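Local structure of pterin-4-alpha-carbinolamine dehydratase MoaB2 (3RFQ) at residues A81-V86 / R112-R117; L120-A125 / S150-N155. The protein probably acts in molybdenum cofactor biosynthesis as a MogA/MoaB-family protein with a probable molybdopterin-binding domain. One frame throughout, in Å; residues are numbered along the deposited sequence.

Contact 1: residues A81-V86 / R112-R117; sequences ALNTAV and REILDR
With chi1 at 61°, Ile-114 holds CG1 between its backbone N and carbonyl carbon and swings CG2 out beside the N, so one branch meets Leu-82 and the other Asn-83. Its chi2 of 95°, off a staggered position, puts the end methyl CD1 4.1 Å from CB of Leu-82.

Leu-82 answers from the facing helix, with its side chain directed toward Ile-114. Its CD1 methyl lies 4.1 Å from CG1 of Ile-114. The two side chains lie roughly perpendicular. This is van der Waals contact between apolar groups.

Asn-83 behaves differently. Its side chain does not start out toward the other helix, but the amide end comes closer than its root. Asn-83 and Ile-114 run alongside each other, pointing opposite ways. OD1 of Asn-83 comes to 3.1 Å from CG2 of Ile-114, a close approach for an oxygen and a methyl carbon. ND2 of Asn-83 stays 3.8 Å from that same CG2. The methyl therefore sits against the amide with the oxygen nearest. No hydrogen bond joins the two segments. The amide lies against the CG2 branch of Ile-114, beside its contact with Leu-82.

The contact pairs helix 75-87 with helix 107-114. It is helix-helix packing on one face of the sheet of an alpha/beta domain. Leu-82 also rests on Val-93 of strand 92-96, which places helix 75-87 against the sheet. Arg-79, one turn before Asn-83, touches Ile-114 as well. The Ile-114 carbonyl is hydrogen-bonded to Ser-148 OG of strand 145-148. Beyond it the chain enters the sheet edge at a classic beta bulge, where Asp-116 and Arg-117 both face Val-147.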
ATOM      1  N   ALA C  81     -33.772   7.742   5.911  1.00 26.74           N
ATOM      2  CA  ALA C  81     -33.521   6.316   6.075  1.00 25.40           C
ATOM      3  C   ALA C  81     -32.423   6.080   7.123  1.00 24.52           C
ATOM      4  O   ALA C  81     -32.516   5.157   7.934  1.00 24.04           O
ATOM      5  CB  ALA C  81     -33.147   5.676   4.750  1.00 23.64           C
ATOM      6  N   LEU C  82     -31.395   6.926   7.114  1.00 24.36           N
ATOM      7  CA  LEU C  82     -30.297   6.781   8.056  1.00 24.08           C
ATOM      8  C   LEU C  82     -30.699   7.121   9.470  1.00 25.54           C
ATOM      9  O   LEU C  82     -30.288   6.413  10.400  1.00 25.78           O
ATOM     10  CB  LEU C  82     -29.075   7.610   7.653  1.00 23.44           C
ATOM     11  CG  LEU C  82     -28.467   7.323   6.282  1.00 22.29           C
ATOM     12  CD1 LEU C  82     -27.487   8.446   5.926  1.00 21.62           C
ATOM     13  CD2 LEU C  82     -27.811   5.945   6.257  1.00 20.28           C
ATOM     14  N   ASN C  83     -31.480   8.193   9.640  1.00 27.28           N
ATOM     15  CA  ASN C  83     -31.928   8.634  10.961  1.00 28.58           C
ATOM     16  C   ASN C  83     -32.801   7.566  11.630  1.00 29.51           C
ATOM     17  O   ASN C  83     -32.660   7.284  12.827  1.00 29.81           O
ATOM     18  CB  ASN C  83     -32.694   9.960  10.885  1.00 30.64           C
ATOM     19  CG  ASN C  83     -31.777  11.203  10.939  1.00 32.16           C
ATOM     20  OD1 ASN C  83     -30.666  11.166  11.489  1.00 33.30           O
ATOM     21  ND2 ASN C  83     -32.268  12.324  10.395  1.00 32.43           N
ATOM     22  N   THR C  84     -33.701   6.977  10.847  1.00 29.53           N
ATOM     23  CA  THR C  84     -34.572   5.903  11.318  1.00 29.91           C
ATOM     24  C   THR C  84     -33.730   4.729  11.844  1.00 28.43           C
ATOM     25  O   THR C  84     -33.987   4.228  12.950  1.00 28.78           O
ATOM     26  CB  THR C  84     -35.533   5.450  10.191  1.00 30.21           C
ATOM     27  OG1 THR C  84     -36.383   6.547   9.867  1.00 32.35           O
ATOM     28  CG2 THR C  84     -36.396   4.270  10.613  1.00 30.40           C
ATOM     29  N   ALA C  85     -32.714   4.322  11.080  1.00 26.09           N
ATOM     30  CA  ALA C  85     -31.822   3.247  11.532  1.00 25.17           C
ATOM     31  C   ALA C  85     -31.086   3.614  12.825  1.00 25.44           C
ATOM     32  O   ALA C  85     -31.014   2.807  13.759  1.00 25.39           O
ATOM     33  CB  ALA C  85     -30.849   2.846  10.453  1.00 22.93           C
ATOM     34  N   VAL C  86     -30.565   4.838  12.890  1.00 26.02           N
ATOM     35  CA  VAL C  86     -29.882   5.301  14.105  1.00 27.01           C
ATOM     36  C   VAL C  86     -30.831   5.274  15.316  1.00 29.74           C
ATOM     37  O   VAL C  86     -30.497   4.678  16.366  1.00 30.79           O
ATOM     38  CB  VAL C  86     -29.244   6.699  13.911  1.00 27.29           C
ATOM     39  CG1 VAL C  86     -28.717   7.258  15.243  1.00 26.86           C
ATOM     40  CG2 VAL C  86     -28.120   6.626  12.848  1.00 24.03           C
ATOM     41  N   ARG C 112     -23.113  13.150   5.972  1.00 23.65           N
ATOM     42  CA  ARG C 112     -22.353  14.084   6.812  1.00 26.36           C
ATOM     43  C   ARG C 112     -23.216  14.743   7.888  1.00 27.85           C
ATOM     44  O   ARG C 112     -22.759  14.945   9.008  1.00 28.52           O
ATOM     45  CB  ARG C 112     -21.714  15.185   5.949  1.00 27.10           C
ATOM     46  CG  ARG C 112     -20.619  15.992   6.660  1.00 31.08           C
ATOM     47  CD  ARG C 112     -19.888  16.913   5.665  1.00 37.39           C
ATOM     48  NE  ARG C 112     -19.123  16.183   4.636  1.00 39.26           N
ATOM     49  CZ  ARG C 112     -19.362  16.206   3.321  1.00 40.92           C
ATOM     50  NH1 ARG C 112     -20.360  16.927   2.813  1.00 42.87           N
ATOM     51  NH2 ARG C 112     -18.592  15.506   2.501  1.00 38.67           N
ATOM     52  N   GLU C 113     -24.453  15.074   7.523  1.00 28.85           N
ATOM     53  CA  GLU C 113     -25.389  15.770   8.403  1.00 31.60           C
ATOM     54  C   GLU C 113     -25.762  14.992   9.650  1.00 30.96           C
ATOM     55  O   GLU C 113     -25.957  15.575  10.718  1.00 32.06           O
ATOM     56  CB  GLU C 113     -26.666  16.112   7.645  1.00 33.12           C
ATOM     57  CG  GLU C 113     -26.576  17.394   6.884  1.00 37.83           C
ATOM     58  CD  GLU C 113     -26.152  18.551   7.778  1.00 43.93           C
ATOM     59  OE1 GLU C 113     -26.963  18.934   8.668  1.00 44.76           O
ATOM     60  OE2 GLU C 113     -25.006  19.051   7.584  1.00 44.90           O
ATOM     61  N   ILE C 114     -25.870  13.680   9.506  1.00 29.11           N
ATOM     62  CA  ILE C 114     -26.256  12.853  10.628  1.00 28.97           C
ATOM     63  C   ILE C 114     -25.074  12.271  11.418  1.00 28.00           C
ATOM     64  O   ILE C 114     -25.303  11.744  12.498  1.00 29.05           O
ATOM     65  CB  ILE C 114     -27.272  11.767  10.224  1.00 28.38           C
ATOM     66  CG1 ILE C 114     -26.699  10.813   9.180  1.00 26.77           C
ATOM     67  CG2 ILE C 114     -28.494  12.420   9.650  1.00 30.54           C
ATOM     68  CD1 ILE C 114     -26.102   9.582   9.744  1.00 26.47           C
ATOM     69  N   LEU C 115     -23.836  12.370  10.918  1.00 26.41           N
ATOM     70  CA  LEU C 115     -22.680  11.843  11.674  1.00 25.24           C
ATOM     71  C   LEU C 115     -22.298  12.690  12.897  1.00 27.11           C
ATOM     72  O   LEU C 115     -22.278  13.912  12.817  1.00 27.93           O
ATOM     73  CB  LEU C 115     -21.474  11.651  10.770  1.00 23.29           C
ATOM     74  CG  LEU C 115     -21.545  10.554   9.697  1.00 21.55           C
ATOM     75  CD1 LEU C 115     -20.234  10.548   8.909  1.00 19.48           C
ATOM     76  CD2 LEU C 115     -21.848   9.174  10.297  1.00 16.58           C
ATOM     77  N   ASP C 116     -22.010  12.043  14.027  1.00 27.49           N
ATOM     78  CA  ASP C 116     -21.480  12.764  15.201  1.00 29.53           C
ATOM     79  C   ASP C 116     -19.973  12.948  15.052  1.00 29.32           C
ATOM     80  O   ASP C 116     -19.417  13.990  15.413  1.00 29.91           O
ATOM     81  CB  ASP C 116     -21.801  12.048  16.531  1.00 30.31           C
ATOM     82  CG  ASP C 116     -23.290  12.042  16.862  1.00 33.20           C
ATOM     83  OD1 ASP C 116     -24.001  13.005  16.490  1.00 35.84           O
ATOM     84  OD2 ASP C 116     -23.762  11.068  17.506  1.00 35.48           O
ATOM     85  N   ARG C 117     -19.309  11.914  14.544  1.00 27.82           N
ATOM     86  CA  ARG C 117     -17.907  12.030  14.211  1.00 28.00           C
ATOM     87  C   ARG C 117     -17.517  11.070  13.085  1.00 25.99           C
ATOM     88  O   ARG C 117     -18.178  10.057  12.845  1.00 25.30           O
ATOM     89  CB  ARG C 117     -17.031  11.862  15.467  1.00 29.88           C
ATOM     90  CG  ARG C 117     -17.136  10.528  16.160  1.00 29.74           C
ATOM     91  CD  ARG C 117     -16.957  10.704  17.663  1.00 35.90           C
ATOM     92  NE  ARG C 117     -17.225   9.429  18.331  1.00 40.20           N
ATOM     93  CZ  ARG C 117     -18.403   9.060  18.854  1.00 41.23           C
ATOM     94  NH1 ARG C 117     -19.454   9.883  18.818  1.00 41.89           N
ATOM     95  NH2 ARG C 117     -18.527   7.863  19.426  1.00 38.54           N
TER

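Contact 2: residues L120-A125 / S150-N155; sequences LGIAEA and STLVVN
Ile-122 lies over Leu-152 and Val-154, two residues that project from the same face of one strand. Its two branches divide the work. The longer one reaches Leu-152, where CD1 of Ile-122 is 3.9 Å from CD1 of Leu-152. The shorter one goes to Val-154, with CG2 of Ile-122 at 4.2 Å from CG1 of Val-154. The other methyl of Val-154, CG2, is at nearly the same distance, 4.3 Å from CG2 of Ile-122. The isoleucine methyl thus faces both valine methyls.

The torsions account for this reach. Ile-122 is extended at chi2 166°, which carries CD1 away from the helix to the leucine. Leu-152 has CG anti to its backbone N (chi1 172°) and sends its methyl end out from the sheet to meet it. Ile-122 slants across Leu-152 and stands nearly perpendicular to Val-154.

All three residues are buried, and no hydrogen bond crosses between the segments. The contact is purely apolar. Through Ile-122 it packs helix 120-132 on the sheet.

Strand 151-156 lies between strands 92-96 and 145-148, parallel to the first and antiparallel to the second. Val-153 points to the other side of the sheet, where it meets Thr-111 of helix 107-114. Helix 160-180 closes the Ile-122 side, with Leu-173 and Ile-177 against Ile-122. Helices 120-132 and 160-180 also carry the sodium ligands Ser-129 and Asp-165; the ion is about 13 Å from the Ile-122 side chain. Ile-122 further packs on Leu-140 of a second subunit, so this layer of the fold continues into the subunit interface.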
ATOM      1  N   LEU C 120     -12.101   8.584   9.550  1.00 19.22           N
ATOM      2  CA  LEU C 120     -11.408   8.752   8.267  1.00 18.12           C
ATOM      3  C   LEU C 120     -10.724   7.476   7.775  1.00 17.47           C
ATOM      4  O   LEU C 120     -10.680   7.229   6.573  1.00 15.89           O
ATOM      5  CB  LEU C 120     -10.400   9.936   8.311  1.00 18.76           C
ATOM      6  CG  LEU C 120     -10.960  11.346   8.564  1.00 19.90           C
ATOM      7  CD1 LEU C 120      -9.884  12.471   8.501  1.00 22.01           C
ATOM      8  CD2 LEU C 120     -12.107  11.675   7.610  1.00 20.98           C
ATOM      9  N   GLY C 121     -10.199   6.672   8.707  1.00 17.31           N
ATOM     10  CA  GLY C 121      -9.448   5.492   8.345  1.00 15.87           C
ATOM     11  C   GLY C 121     -10.230   4.431   7.584  1.00 15.10           C
ATOM     12  O   GLY C 121      -9.648   3.673   6.798  1.00 15.12           O
ATOM     13  N   ILE C 122     -11.536   4.360   7.812  1.00 14.21           N
ATOM     14  CA  ILE C 122     -12.369   3.413   7.097  1.00 14.05           C
ATOM     15  C   ILE C 122     -12.475   3.806   5.627  1.00 14.02           C
ATOM     16  O   ILE C 122     -12.170   2.995   4.750  1.00 13.55           O
ATOM     17  CB  ILE C 122     -13.781   3.235   7.743  1.00 13.51           C
ATOM     18  CG1 ILE C 122     -13.684   2.464   9.067  1.00 14.59           C
ATOM     19  CG2 ILE C 122     -14.732   2.478   6.783  1.00 11.55           C
ATOM     20  CD1 ILE C 122     -14.960   2.536   9.919  1.00 15.52           C
ATOM     21  N   ALA C 123     -12.918   5.045   5.368  1.00 15.56           N
ATOM     22  CA  ALA C 123     -12.997   5.577   3.997  1.00 16.79           C
ATOM     23  C   ALA C 123     -11.629   5.507   3.276  1.00 17.02           C
ATOM     24  O   ALA C 123     -11.566   5.207   2.064  1.00 17.17           O
ATOM     25  CB  ALA C 123     -13.533   7.024   4.001  1.00 17.83           C
ATOM     26  N   GLU C 124     -10.535   5.771   4.006  1.00 16.41           N
ATOM     27  CA  GLU C 124      -9.221   5.695   3.373  1.00 16.15           C
ATOM     28  C   GLU C 124      -8.855   4.264   2.991  1.00 15.16           C
ATOM     29  O   GLU C 124      -8.220   4.049   1.972  1.00 14.61           O
ATOM     30  CB  GLU C 124      -8.106   6.268   4.254  1.00 16.78           C
ATOM     31  CG  GLU C 124      -8.290   7.701   4.630  1.00 18.12           C
ATOM     32  CD  GLU C 124      -7.394   8.126   5.772  1.00 22.01           C
ATOM     33  OE1 GLU C 124      -6.613   7.285   6.318  1.00 22.04           O
ATOM     34  OE2 GLU C 124      -7.451   9.325   6.114  1.00 23.85           O
ATOM     35  N   ALA C 125      -9.227   3.297   3.833  1.00 14.36           N
ATOM     36  CA  ALA C 125      -8.849   1.912   3.592  1.00 13.73           C
ATOM     37  C   ALA C 125      -9.670   1.380   2.432  1.00 13.05           C
ATOM     38  O   ALA C 125      -9.138   0.667   1.602  1.00 13.56           O
ATOM     39  CB  ALA C 125      -9.035   1.025   4.881  1.00 12.63           C
ATOM     40  N   SER C 150     -25.038   5.618  18.518  1.00 27.40           N
ATOM     41  CA  SER C 150     -24.257   4.397  18.709  1.00 26.68           C
ATOM     42  C   SER C 150     -24.161   3.541  17.436  1.00 23.83           C
ATOM     43  O   SER C 150     -23.798   2.362  17.485  1.00 22.73           O
ATOM     44  CB  SER C 150     -24.841   3.581  19.868  1.00 28.28           C
ATOM     45  OG  SER C 150     -24.635   4.293  21.071  1.00 33.15           O
ATOM     46  N   THR C 151     -24.463   4.157  16.297  1.00 22.27           N
ATOM     47  CA  THR C 151     -24.499   3.448  15.038  1.00 19.68           C
ATOM     48  C   THR C 151     -23.330   3.802  14.145  1.00 18.14           C
ATOM     49  O   THR C 151     -23.098   4.982  13.856  1.00 17.61           O
ATOM     50  CB  THR C 151     -25.814   3.744  14.274  1.00 20.31           C
ATOM     51  OG1 THR C 151     -26.937   3.335  15.079  1.00 22.35           O
ATOM     52  CG2 THR C 151     -25.845   2.999  12.928  1.00 18.24           C
ATOM     53  N   LEU C 152     -22.622   2.775  13.685  1.00 16.65           N
ATOM     54  CA  LEU C 152     -21.594   2.936  12.648  1.00 15.95           C
ATOM     55  C   LEU C 152     -22.256   2.959  11.257  1.00 14.74           C
ATOM     56  O   LEU C 152     -23.026   2.066  10.933  1.00 14.63           O
ATOM     57  CB  LEU C 152     -20.522   1.819  12.756  1.00 14.52           C
ATOM     58  CG  LEU C 152     -19.475   1.720  11.621  1.00 14.05           C
ATOM     59  CD1 LEU C 152     -18.545   2.969  11.491  1.00 10.58           C
ATOM     60  CD2 LEU C 152     -18.641   0.426  11.748  1.00 10.37           C
ATOM     61  N   VAL C 153     -21.969   3.985  10.456  1.00 14.52           N
ATOM     62  CA  VAL C 153     -22.536   4.135   9.103  1.00 14.59           C
ATOM     63  C   VAL C 153     -21.379   4.216   8.114  1.00 14.21           C
ATOM     64  O   VAL C 153     -20.463   5.006   8.298  1.00 14.92           O
ATOM     65  CB  VAL C 153     -23.321   5.463   8.974  1.00 15.90           C
ATOM     66  CG1 VAL C 153     -23.886   5.680   7.540  1.00 14.63           C
ATOM     67  CG2 VAL C 153     -24.423   5.562  10.057  1.00 16.44           C
ATOM     68  N   VAL C 154     -21.433   3.401   7.074  1.00 13.65           N
ATOM     69  CA  VAL C 154     -20.385   3.353   6.044  1.00 13.63           C
ATOM     70  C   VAL C 154     -21.033   3.476   4.673  1.00 13.33           C
ATOM     71  O   VAL C 154     -21.981   2.757   4.392  1.00 15.06           O
ATOM     72  CB  VAL C 154     -19.563   2.025   6.171  1.00 13.50           C
ATOM     73  CG1 VAL C 154     -18.472   1.932   5.066  1.00 11.66           C
ATOM     74  CG2 VAL C 154     -18.920   1.945   7.593  1.00 11.02           C
ATOM     75  N   ASN C 155     -20.593   4.423   3.846  1.00 13.62           N
ATOM     76  CA  ASN C 155     -21.134   4.562   2.492  1.00 13.41           C
ATOM     77  C   ASN C 155     -20.215   3.824   1.547  1.00 13.01           C
ATOM     78  O   ASN C 155     -19.017   4.121   1.484  1.00 12.68           O
ATOM     79  CB  ASN C 155     -21.158   6.018   1.995  1.00 14.38           C
ATOM     80  CG  ASN C 155     -21.871   7.013   2.931  1.00 15.35           C
ATOM     81  OD1 ASN C 155     -21.379   8.124   3.074  1.00 15.77           O
ATOM     82  ND2 ASN C 155     -23.044   6.660   3.502  1.00 11.91           N
TER

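How the contacts relate
Contact 2 is the deeper of the two, with all its touching residues buried. Contact 1 lies nearer the surface and has one buried residue among three. Contact 1 joins two helices and mixes apolar contact with an asparagine amide. Contact 2 joins a helix to a central strand through methyls alone. The helices of contact 1 and helix 120-132 of contact 2 cover opposite faces of the same sheet. The contacts meet through strand 151-156, where Leu-82 CD2 is 4.1 Å from Val-153 CG1. Leu-115 also packs on Val-153. Together they lie on either side of the sheet in a three-layer alpha/beta/alpha fold, with apolar packing on both sides of strand 151-156.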